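PDB 2PY6: methyltransferase FkbM from Methylobacillus flagellatus KT, which probably transfers methyl groups to an acceptor that the structure alone does not show. Local coordinates for the interface of chains A and B. Sequence-based numbering; all coordinates share one arbitrary frame. Chains: chain A/B, Methyltransferase FkbM.

The interface of chains A and B. Residues chain A 84, 87-88, 100-103; chain B 84, 87, 100-103.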
loop_
_atom_site.group_PDB
_atom_site.type_symbol
_atom_site.label_atom_id
_atom_site.label_comp_id
_atom_site.label_asym_id
_atom_site.label_seq_id
_atom_site.Cartn_x
_atom_site.Cartn_y
_atom_site.Cartn_z
ATOM N N ASP A 84 -17.224 3.141 7.015
ATOM C CA ASP A 84 -17.619 2.946 5.607
ATOM C C ASP A 84 -16.743 1.950 4.834
ATOM O O ASP A 84 -17.154 1.468 3.787
ATOM C CB ASP A 84 -17.615 4.287 4.843
ATOM C CG ASP A 84 -18.719 5.232 5.296
ATOM O OD1 ASP A 84 -19.860 4.766 5.473
ATOM O OD2 ASP A 84 -18.456 6.449 5.447
ATOM N N TYR A 87 -18.233 -1.869 6.813
ATOM C CA TYR A 87 -19.605 -2.219 7.222
ATOM C C TYR A 87 -20.262 -3.416 6.574
ATOM O O TYR A 87 -21.354 -3.780 6.994
ATOM C CB TYR A 87 -20.531 -1.009 7.175
ATOM C CG TYR A 87 -21.059 -0.583 5.841
ATOM C CD1 TYR A 87 -20.307 0.216 5.000
ATOM C CD2 TYR A 87 -22.366 -0.879 5.471
ATOM C CE1 TYR A 87 -20.803 0.653 3.815
ATOM C CE2 TYR A 87 -22.871 -0.439 4.285
ATOM C CZ TYR A 87 -22.079 0.340 3.459
ATOM O OH TYR A 87 -22.564 0.794 2.270
ATOM N N HIS A 88 -19.615 -4.015 5.567
ATOM C CA HIS A 88 -20.092 -5.232 4.924
ATOM C C HIS A 88 -19.310 -6.477 5.337
ATOM O O HIS A 88 -19.658 -7.584 4.932
ATOM C CB HIS A 88 -20.027 -5.101 3.383
ATOM C CG HIS A 88 -21.008 -4.126 2.825
ATOM N ND1 HIS A 88 -20.629 -2.967 2.185
ATOM C CD2 HIS A 88 -22.362 -4.137 2.838
ATOM C CE1 HIS A 88 -21.713 -2.310 1.817
ATOM N NE2 HIS A 88 -22.776 -2.998 2.203
ATOM N N SER A 100 -22.502 1.985 8.086
ATOM C CA SER A 100 -22.042 3.039 7.194
ATOM C C SER A 100 -22.400 4.401 7.786
ATOM O O SER A 100 -23.253 4.506 8.664
ATOM C CB SER A 100 -22.721 2.899 5.813
ATOM O OG SER A 100 -24.102 3.254 5.883
ATOM N N THR A 101 -21.763 5.452 7.306
ATOM C CA THR A 101 -22.093 6.778 7.766
ATOM C C THR A 101 -23.530 7.129 7.401
ATOM O O THR A 101 -24.199 7.820 8.181
ATOM C CB THR A 101 -21.168 7.849 7.168
ATOM O OG1 THR A 101 -19.802 7.477 7.376
ATOM C CG2 THR A 101 -21.440 9.219 7.804
ATOM N N ASP A 102 -23.991 6.698 6.211
ATOM C CA ASP A 102 -25.388 6.910 5.810
ATOM C C ASP A 102 -26.376 6.234 6.775
ATOM O O ASP A 102 -27.418 6.791 7.060
ATOM C CB ASP A 102 -25.667 6.443 4.367
ATOM C CG ASP A 102 -25.168 7.425 3.304
ATOM O OD1 ASP A 102 -24.844 8.609 3.621
ATOM O OD2 ASP A 102 -25.110 7.009 2.123
ATOM N N ARG A 103 -26.044 5.047 7.279
ATOM C CA ARG A 103 -26.905 4.364 8.239
ATOM C C ARG A 103 -26.982 5.127 9.584
ATOM O O ARG A 103 -28.047 5.218 10.213
ATOM C CB ARG A 103 -26.408 2.929 8.430
ATOM C CG ARG A 103 -27.197 2.057 9.424
ATOM C CD ARG A 103 -28.686 2.008 9.152
ATOM N NE ARG A 103 -29.366 1.067 10.067
ATOM C CZ ARG A 103 -30.620 1.178 10.531
ATOM N NH1 ARG A 103 -31.391 2.233 10.234
ATOM N NH2 ARG A 103 -31.099 0.239 11.350
ATOM N N ASP B 84 -18.567 2.709 -1.915
ATOM C CA ASP B 84 -18.482 2.955 -0.463
ATOM C C ASP B 84 -17.163 3.593 -0.002
ATOM O O ASP B 84 -17.102 4.131 1.095
ATOM C CB ASP B 84 -18.689 1.647 0.331
ATOM C CG ASP B 84 -20.113 1.115 0.237
ATOM O OD1 ASP B 84 -21.054 1.922 0.357
ATOM O OD2 ASP B 84 -20.294 -0.115 0.075
ATOM N N TYR B 87 -17.866 7.769 -1.669
ATOM C CA TYR B 87 -19.117 8.548 -1.704
ATOM C C TYR B 87 -19.165 9.861 -0.956
ATOM O O TYR B 87 -20.159 10.566 -1.078
ATOM C CB TYR B 87 -20.325 7.687 -1.353
ATOM C CG TYR B 87 -20.575 7.389 0.092
ATOM C CD1 TYR B 87 -19.912 6.358 0.731
ATOM C CD2 TYR B 87 -21.571 8.061 0.790
ATOM C CE1 TYR B 87 -20.177 6.045 2.025
ATOM C CE2 TYR B 87 -21.846 7.748 2.087
ATOM C CZ TYR B 87 -21.143 6.725 2.700
ATOM O OH TYR B 87 -21.404 6.393 3.995
ATOM N N SER B 100 -23.302 5.501 -1.559
ATOM C CA SER B 100 -22.969 4.319 -0.780
ATOM C C SER B 100 -23.881 3.164 -1.191
ATOM O O SER B 100 -24.929 3.369 -1.798
ATOM C CB SER B 100 -23.167 4.602 0.726
ATOM O OG SER B 100 -24.555 4.699 1.051
ATOM N N THR B 101 -23.499 1.947 -0.856
ATOM C CA THR B 101 -24.338 0.812 -1.150
ATOM C C THR B 101 -25.657 0.911 -0.392
ATOM O O THR B 101 -26.694 0.499 -0.929
ATOM C CB THR B 101 -23.668 -0.520 -0.779
ATOM O OG1 THR B 101 -22.366 -0.585 -1.367
ATOM C CG2 THR B 101 -24.517 -1.707 -1.255
ATOM N N ASP B 102 -25.618 1.411 0.858
ATOM C CA ASP B 102 -26.846 1.628 1.633
ATOM C C ASP B 102 -27.797 2.621 0.945
ATOM O O ASP B 102 -28.997 2.430 0.979
ATOM C CB ASP B 102 -26.561 2.094 3.076
ATOM C CG ASP B 102 -26.124 0.959 4.006
ATOM O OD1 ASP B 102 -26.286 -0.252 3.665
ATOM O OD2 ASP B 102 -25.621 1.283 5.106
ATOM N N ARG B 103 -27.261 3.666 0.317
ATOM C CA ARG B 103 -28.093 4.625 -0.402
ATOM C C ARG B 103 -28.768 3.986 -1.639
ATOM O O ARG B 103 -29.937 4.260 -1.950
ATOM C CB ARG B 103 -27.245 5.841 -0.785
ATOM C CG ARG B 103 -27.961 6.959 -1.564
ATOM C CD ARG B 103 -29.228 7.459 -0.900
ATOM N NE ARG B 103 -29.801 8.604 -1.636
ATOM C CZ ARG B 103 -31.104 8.911 -1.735
ATOM N NH1 ARG B 103 -32.054 8.137 -1.193
ATOM N NH2 ARG B 103 -31.469 9.988 -2.434
HETATM O O HOH W 1 -24.765 0.292 7.416
HETATM O O HOH W 2 -24.650 7.786 -0.375
HETATM O O HOH W 3 -25.536 -2.188 1.829
#
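A polar, two-fold symmetric interface joins two copies of this FkbM-family methyltransferase in the deposited tetramer; whether the pairing is biological the structure alone does not show. Each chain offers a loop and the N-terminal end of helix 101-109, and the two-fold axis gives each contact a twin. A:Asp84, its CG beside the backbone N (chi1 -69°), reaches from a separate loop to hold the first residue of that helix: OD1 accepts from the backbone N of A:Thr101 at 2.7 Å, and OD2 from that residue's hydroxyl OG1 at 2.6 Å. The B:Tyr87 side chain crosses A:Asp84 at about a right angle, ring and carboxylate planes 70° apart, and its phenol OH donates to the same OD1 at 2.7 Å, from above the carboxylate plane. An alanine here removes both carboxylate oxygens, and would probably loosen the start of helix 101-109 and weaken the hold on B:Tyr87. The B:Tyr87 ring stands in the crowded position between backbone N and carbonyl carbon (chi1 79°), with B:Ser100 CB over its centre on one face; its CE2 meets the A:Asp102 carboxylate tip to tip, 3.6 Å from CG. B:Ser100 OG donates to the anti lone pair of A:Asp102 OD2 (2.6 Å) and, as the helix N-cap, accepts from B:Arg103 N at 3.0 Å. Water 2 bridges A:Asp102 OD2 to B:Ser100 N. A:His88 lies against one face of the A:Tyr87 ring, and its NE2 lies 2.9 Å from the oxygen of water 3, which also binds B:Asp102 OD1.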